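Local coordinates for UDP-4-amino-4,6-dideoxy-N-acetyl-beta-L-altrosamine transaminase (Helicobacter pylori, PDB 2FNU), which transfers an amino group from glutamate to a UDP-linked 4-keto sugar with a pyridoxal phosphate cofactor, the second step of pseudaminic acid biosynthesis, at residues E115-D129 with L143-H157. Numbering follows the deposited sequence.
Sequences EKLINERTKAIVSVD and LCKKHSLSFLSDSSH. With PMP (4'-deoxy-4'-aminopyridoxal-5'-phosphate), chain E.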
loop_
_atom_site.group_PDB
_atom_site.type_symbol
_atom_site.label_atom_id
_atom_site.label_comp_id
_atom_site.label_asym_id
_atom_site.label_seq_id
_atom_site.Cartn_x
_atom_site.Cartn_y
_atom_site.Cartn_z
ATOM N N GLU B 115 18.433 22.024 -19.011
ATOM C CA GLU B 115 19.894 21.919 -18.989
ATOM C C GLU B 115 20.519 22.935 -18.036
ATOM O O GLU B 115 21.500 22.629 -17.352
ATOM C CB GLU B 115 20.480 22.013 -20.414
ATOM C CG GLU B 115 21.981 21.675 -20.482
ATOM C CD GLU B 115 22.414 21.167 -21.851
ATOM O OE1 GLU B 115 21.695 21.427 -22.843
ATOM O OE2 GLU B 115 23.459 20.489 -21.920
ATOM N N LYS B 116 19.917 24.120 -17.939
ATOM C CA LYS B 116 20.470 25.150 -17.069
ATOM C C LYS B 116 20.448 24.768 -15.591
ATOM O O LYS B 116 21.125 25.395 -14.783
ATOM C CB LYS B 116 19.761 26.488 -17.286
ATOM C CG LYS B 116 18.276 26.499 -16.937
ATOM C CD LYS B 116 17.752 27.928 -17.090
ATOM C CE LYS B 116 16.269 28.022 -16.887
ATOM N NZ LYS B 116 15.789 29.374 -17.313
ATOM N N LEU B 117 19.667 23.735 -15.253
ATOM C CA LEU B 117 19.486 23.327 -13.859
ATOM C C LEU B 117 20.436 22.221 -13.441
ATOM O O LEU B 117 20.502 21.874 -12.254
ATOM C CB LEU B 117 18.053 22.835 -13.638
ATOM C CG LEU B 117 16.958 23.850 -13.949
ATOM C CD1 LEU B 117 15.603 23.152 -13.854
ATOM C CD2 LEU B 117 17.014 25.041 -13.015
ATOM N N ILE B 118 21.162 21.671 -14.410
ATOM C CA ILE B 118 22.032 20.546 -14.158
ATOM C C ILE B 118 23.353 21.010 -13.555
ATOM O O ILE B 118 23.951 22.005 -14.005
ATOM C CB ILE B 118 22.273 19.735 -15.450
ATOM C CG1 ILE B 118 20.938 19.188 -15.968
ATOM C CG2 ILE B 118 23.261 18.592 -15.202
ATOM C CD1 ILE B 118 20.983 18.487 -17.347
ATOM N N ASN B 119 23.785 20.308 -12.519
ATOM C CA ASN B 119 25.064 20.592 -11.887
ATOM C C ASN B 119 25.657 19.282 -11.380
ATOM O O ASN B 119 25.127 18.199 -11.676
ATOM C CB ASN B 119 24.879 21.611 -10.751
ATOM C CG ASN B 119 23.918 21.121 -9.675
ATOM O OD1 ASN B 119 24.019 19.990 -9.216
ATOM N ND2 ASN B 119 22.986 21.971 -9.275
ATOM N N GLU B 120 26.753 19.364 -10.630
ATOM C CA GLU B 120 27.450 18.165 -10.174
ATOM C C GLU B 120 26.618 17.268 -9.257
ATOM O O GLU B 120 26.920 16.091 -9.121
ATOM C CB GLU B 120 28.782 18.544 -9.499
ATOM C CG GLU B 120 28.659 19.496 -8.289
ATOM C CD GLU B 120 28.205 20.929 -8.645
ATOM O OE1 GLU B 120 28.416 21.391 -9.796
ATOM O OE2 GLU B 120 27.629 21.598 -7.756
ATOM N N ARG B 121 25.561 17.824 -8.662
ATOM C CA ARG B 121 24.713 17.068 -7.729
ATOM C C ARG B 121 23.514 16.403 -8.408
ATOM O O ARG B 121 22.811 15.600 -7.777
ATOM C CB ARG B 121 24.190 18.000 -6.642
ATOM C CG ARG B 121 25.293 18.536 -5.740
ATOM C CD ARG B 121 24.743 19.328 -4.558
ATOM N NE ARG B 121 25.803 19.543 -3.575
ATOM C CZ ARG B 121 26.116 18.696 -2.598
ATOM N NH1 ARG B 121 25.439 17.566 -2.431
ATOM N NH2 ARG B 121 27.111 18.987 -1.771
ATOM N N THR B 122 23.270 16.734 -9.672
ATOM C CA THR B 122 22.078 16.212 -10.356
ATOM C C THR B 122 22.195 14.711 -10.598
ATOM O O THR B 122 23.193 14.237 -11.132
ATOM C CB THR B 122 21.841 16.941 -11.695
ATOM O OG1 THR B 122 21.973 18.352 -11.484
ATOM C CG2 THR B 122 20.424 16.641 -12.235
ATOM N N LYS B 123 21.138 13.979 -10.237
ATOM C CA LYS B 123 21.103 12.526 -10.376
ATOM C C LYS B 123 20.130 12.048 -11.464
ATOM O O LYS B 123 20.368 11.040 -12.132
ATOM C CB LYS B 123 20.706 11.907 -9.028
ATOM C CG LYS B 123 20.732 10.395 -9.020
ATOM C CD LYS B 123 22.167 9.862 -9.128
ATOM C CE LYS B 123 22.160 8.345 -9.151
ATOM N NZ LYS B 123 23.533 7.764 -9.223
ATOM N N ALA B 124 19.027 12.763 -11.634
ATOM C CA ALA B 124 17.979 12.303 -12.538
ATOM C C ALA B 124 17.060 13.445 -12.897
ATOM O O ALA B 124 17.112 14.508 -12.255
ATOM C CB ALA B 124 17.144 11.180 -11.857
ATOM N N ILE B 125 16.215 13.200 -13.900
ATOM C CA ILE B 125 15.106 14.104 -14.220
ATOM C C ILE B 125 13.815 13.283 -14.130
ATOM O O ILE B 125 13.759 12.194 -14.704
ATOM C CB ILE B 125 15.258 14.726 -15.626
ATOM C CG1 ILE B 125 16.579 15.514 -15.699
ATOM C CG2 ILE B 125 14.041 15.609 -15.973
ATOM C CD1 ILE B 125 16.825 16.191 -17.047
ATOM N N VAL B 126 12.805 13.793 -13.410
ATOM C CA VAL B 126 11.492 13.131 -13.363
ATOM C C VAL B 126 10.475 14.034 -14.065
ATOM O O VAL B 126 10.168 15.118 -13.565
ATOM C CB VAL B 126 11.010 12.880 -11.907
ATOM C CG1 VAL B 126 9.567 12.319 -11.909
ATOM C CG2 VAL B 126 11.964 11.929 -11.184
ATOM N N SER B 127 9.980 13.595 -15.222
ATOM C CA SER B 127 8.930 14.320 -15.936
ATOM C C SER B 127 7.564 13.707 -15.619
ATOM O O SER B 127 7.485 12.581 -15.112
ATOM C CB SER B 127 9.175 14.290 -17.453
ATOM O OG SER B 127 9.252 12.943 -17.920
ATOM N N VAL B 128 6.515 14.454 -15.944
ATOM C CA VAL B 128 5.130 14.015 -15.768
ATOM C C VAL B 128 4.370 14.265 -17.072
ATOM O O VAL B 128 4.455 15.361 -17.650
ATOM C CB VAL B 128 4.451 14.840 -14.656
ATOM C CG1 VAL B 128 2.939 14.541 -14.569
ATOM C CG2 VAL B 128 5.136 14.544 -13.325
ATOM N N ASP B 129 3.611 13.269 -17.528
ATOM C CA ASP B 129 2.805 13.438 -18.739
ATOM C C ASP B 129 1.492 14.057 -18.287
ATOM O O ASP B 129 0.533 13.356 -17.941
ATOM C CB ASP B 129 2.598 12.089 -19.416
ATOM C CG ASP B 129 3.909 11.425 -19.783
ATOM O OD1 ASP B 129 4.822 12.128 -20.284
ATOM O OD2 ASP B 129 4.042 10.210 -19.545
ATOM N N LEU B 143 19.113 14.591 -23.409
ATOM C CA LEU B 143 19.713 15.382 -22.335
ATOM C C LEU B 143 20.233 14.535 -21.168
ATOM O O LEU B 143 21.317 14.777 -20.614
ATOM C CB LEU B 143 18.718 16.420 -21.841
ATOM C CG LEU B 143 19.306 17.445 -20.868
ATOM C CD1 LEU B 143 20.379 18.317 -21.522
ATOM C CD2 LEU B 143 18.231 18.346 -20.258
ATOM N N CYS B 144 19.441 13.544 -20.766
ATOM C CA CYS B 144 19.832 12.677 -19.666
ATOM C C CYS B 144 21.054 11.837 -20.038
ATOM O O CYS B 144 21.959 11.666 -19.232
ATOM C CB CYS B 144 18.654 11.784 -19.263
ATOM S SG CYS B 144 17.369 12.672 -18.306
ATOM N N LYS B 145 21.084 11.329 -21.268
ATOM C CA LYS B 145 22.243 10.557 -21.732
ATOM C C LYS B 145 23.472 11.468 -21.718
ATOM O O LYS B 145 24.530 11.090 -21.217
ATOM C CB LYS B 145 21.992 9.992 -23.127
ATOM C CG LYS B 145 23.101 9.081 -23.625
ATOM C CD LYS B 145 22.704 8.410 -24.917
ATOM C CE LYS B 145 23.779 7.423 -25.358
ATOM N NZ LYS B 145 23.363 6.677 -26.583
ATOM N N LYS B 146 23.312 12.694 -22.227
ATOM C CA LYS B 146 24.439 13.633 -22.305
ATOM C C LYS B 146 25.060 13.862 -20.925
ATOM O O LYS B 146 26.286 13.901 -20.790
ATOM C CB LYS B 146 23.979 14.963 -22.926
ATOM C CG LYS B 146 25.031 16.080 -22.934
ATOM C CD LYS B 146 24.449 17.381 -23.496
ATOM C CE LYS B 146 25.518 18.468 -23.534
ATOM N NZ LYS B 146 24.972 19.736 -24.080
ATOM N N HIS B 147 24.216 14.010 -19.899
ATOM C CA HIS B 147 24.660 14.392 -18.555
ATOM C C HIS B 147 24.720 13.234 -17.552
ATOM O O HIS B 147 24.878 13.451 -16.353
ATOM C CB HIS B 147 23.781 15.537 -18.045
ATOM C CG HIS B 147 24.054 16.840 -18.734
ATOM N ND1 HIS B 147 25.128 17.634 -18.402
ATOM C CD2 HIS B 147 23.416 17.470 -19.750
ATOM C CE1 HIS B 147 25.128 18.711 -19.170
ATOM N NE2 HIS B 147 24.108 18.631 -20.006
ATOM N N SER B 148 24.634 12.010 -18.069
ATOM C CA SER B 148 24.718 10.797 -17.245
ATOM C C SER B 148 23.687 10.810 -16.121
ATOM O O SER B 148 23.996 10.480 -14.977
ATOM C CB SER B 148 26.129 10.613 -16.671
ATOM O OG SER B 148 27.068 10.505 -17.729
ATOM N N LEU B 149 22.468 11.239 -16.463
ATOM C CA LEU B 149 21.350 11.234 -15.516
ATOM C C LEU B 149 20.369 10.148 -15.903
ATOM O O LEU B 149 20.263 9.790 -17.074
ATOM C CB LEU B 149 20.593 12.560 -15.581
ATOM C CG LEU B 149 21.408 13.850 -15.571
ATOM C CD1 LEU B 149 20.491 15.072 -15.717
ATOM C CD2 LEU B 149 22.238 13.929 -14.309
ATOM N N SER B 150 19.612 9.662 -14.915
ATOM C CA SER B 150 18.508 8.757 -15.203
ATOM C C SER B 150 17.266 9.549 -15.566
ATOM O O SER B 150 16.933 10.529 -14.895
ATOM C CB SER B 150 18.199 7.893 -13.985
ATOM O OG SER B 150 19.298 7.046 -13.688
ATOM N N PHE B 151 16.595 9.101 -16.628
ATOM C CA PHE B 151 15.284 9.642 -17.033
ATOM C C PHE B 151 14.207 8.778 -16.380
ATOM O O PHE B 151 14.092 7.593 -16.691
ATOM C CB PHE B 151 15.196 9.617 -18.571
ATOM C CG PHE B 151 13.856 9.994 -19.158
ATOM C CD1 PHE B 151 13.554 9.618 -20.461
ATOM C CD2 PHE B 151 12.923 10.753 -18.451
ATOM C CE1 PHE B 151 12.324 9.953 -21.047
ATOM C CE2 PHE B 151 11.686 11.084 -19.041
ATOM C CZ PHE B 151 11.405 10.683 -20.340
ATOM N N LEU B 152 13.443 9.372 -15.463
ATOM C CA LEU B 152 12.335 8.676 -14.800
ATOM C C LEU B 152 11.041 9.376 -15.203
ATOM O O LEU B 152 10.998 10.598 -15.307
ATOM C CB LEU B 152 12.488 8.696 -13.275
ATOM C CG LEU B 152 13.854 8.248 -12.730
ATOM C CD1 LEU B 152 13.944 8.436 -11.217
ATOM C CD2 LEU B 152 14.118 6.799 -13.129
ATOM N N SER B 153 9.992 8.601 -15.466
ATOM C CA SER B 153 8.753 9.182 -15.990
ATOM C C SER B 153 7.564 8.874 -15.078
ATOM O O SER B 153 7.218 7.702 -14.916
ATOM C CB SER B 153 8.470 8.618 -17.384
ATOM O OG SER B 153 7.293 9.195 -17.975
ATOM N N ASP B 154 6.967 9.908 -14.480
ATOM C CA ASP B 154 5.686 9.742 -13.794
ATOM C C ASP B 154 4.575 9.852 -14.840
ATOM O O ASP B 154 4.081 10.948 -15.158
ATOM C CB ASP B 154 5.512 10.763 -12.657
ATOM C CG ASP B 154 4.219 10.543 -11.898
ATOM O OD1 ASP B 154 4.027 11.183 -10.850
ATOM O OD2 ASP B 154 3.402 9.698 -12.362
ATOM N N SER B 155 4.233 8.696 -15.401
ATOM C CA SER B 155 3.229 8.575 -16.451
ATOM C C SER B 155 1.890 8.180 -15.830
ATOM O O SER B 155 1.065 7.536 -16.474
ATOM C CB SER B 155 3.692 7.553 -17.499
ATOM O OG SER B 155 4.870 8.042 -18.154
ATOM N N SER B 156 1.642 8.620 -14.594
ATOM C CA SER B 156 0.443 8.182 -13.873
ATOM C C SER B 156 -0.843 8.452 -14.638
ATOM O O SER B 156 -1.802 7.670 -14.511
ATOM C CB SER B 156 0.364 8.845 -12.496
ATOM O OG SER B 156 1.294 8.258 -11.598
ATOM N N HIS B 157 -0.887 9.562 -15.400
ATOM C CA HIS B 157 -2.076 9.938 -16.175
ATOM C C HIS B 157 -2.175 9.258 -17.528
ATOM O O HIS B 157 -3.194 9.420 -18.219
ATOM C CB HIS B 157 -2.064 11.448 -16.494
ATOM C CG HIS B 157 -2.140 12.333 -15.291
ATOM N ND1 HIS B 157 -2.325 13.693 -15.395
ATOM C CD2 HIS B 157 -2.038 12.064 -13.966
ATOM C CE1 HIS B 157 -2.343 14.227 -14.183
ATOM N NE2 HIS B 157 -2.171 13.261 -13.297
HETATM N N1 PMP E . 1.535 11.134 -9.834
HETATM C C2 PMP E . 0.525 11.818 -10.461
HETATM C C2A PMP E . 0.868 12.679 -11.654
HETATM C C3 PMP E . -0.787 11.690 -9.986
HETATM O O3 PMP E . -1.814 12.336 -10.614
HETATM C C4 PMP E . -1.068 10.884 -8.857
HETATM C C4A PMP E . -2.460 10.796 -8.270
HETATM N N4A PMP E . -3.200 12.031 -8.409
HETATM C C5 PMP E . -0.027 10.149 -8.280
HETATM C C6 PMP E . 1.251 10.249 -8.826
HETATM C C5A PMP E . -0.258 9.229 -7.094
HETATM O O4P PMP E . -0.893 8.067 -7.593
HETATM P P PMP E . -1.744 7.128 -6.592
HETATM O O1P PMP E . -3.034 7.867 -6.325
HETATM O O2P PMP E . -2.012 5.879 -7.377
HETATM O O3P PMP E . -0.933 6.856 -5.354
HETATM O O HOH W 1 22.006 19.585 -24.966
HETATM O O HOH W 2 21.310 8.164 -12.398
HETATM O O HOH W 3 6.754 11.946 -18.298
HETATM O O HOH W 4 1.284 11.370 -15.981
#
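With CG trans to its backbone N (chi1 -170°) and the chain stretched beyond, Glu115 lays its carboxylate across the ends of Lys146 and His147. Glu115 OE2 accepts from both: Lys146 NZ, 2.7 Å away, meets the syn lone pair of OE2 within a salt bridge, and His147 NE2 donates almost straight from the anti side, also at 2.7 Å, 34° out of the carboxylate plane, the ring perpendicular to the carboxylate. Ile118 CD1 lies over a face of that imidazole, 3.9 Å from its centroid, and meets Leu149 CD1 tip to tip; Leu149 and Cys144 SG also pack on Ile125. Parallel strands 122-128 and 150-154 follow, paired from Ser150 N on Lys123 O to Asp154 N on Ser127 O (2.8 Å), as neighbours in a beta-alpha-beta unit of the central sheet. Beyond them Ser155 OG donates to Asp129 OD2 at 2.7 Å, and one water joins Asp129 O, Asp154 O and His157 N. Asp154, its CG trans to N (chi1 -177°), brings OD1 to 2.7 Å from PMP N1; Ser156 N and OG both hold OD2, while Thr87 OG1 hydrogen-bonds OD1. His157 NE2 and PMP O3 share a 2.9 Å hydrogen bond, O3 in the imidazole plane. A carboxylate so close to N1 is consistent with a protonated pyridine, the electron sink of PLP aminotransferases.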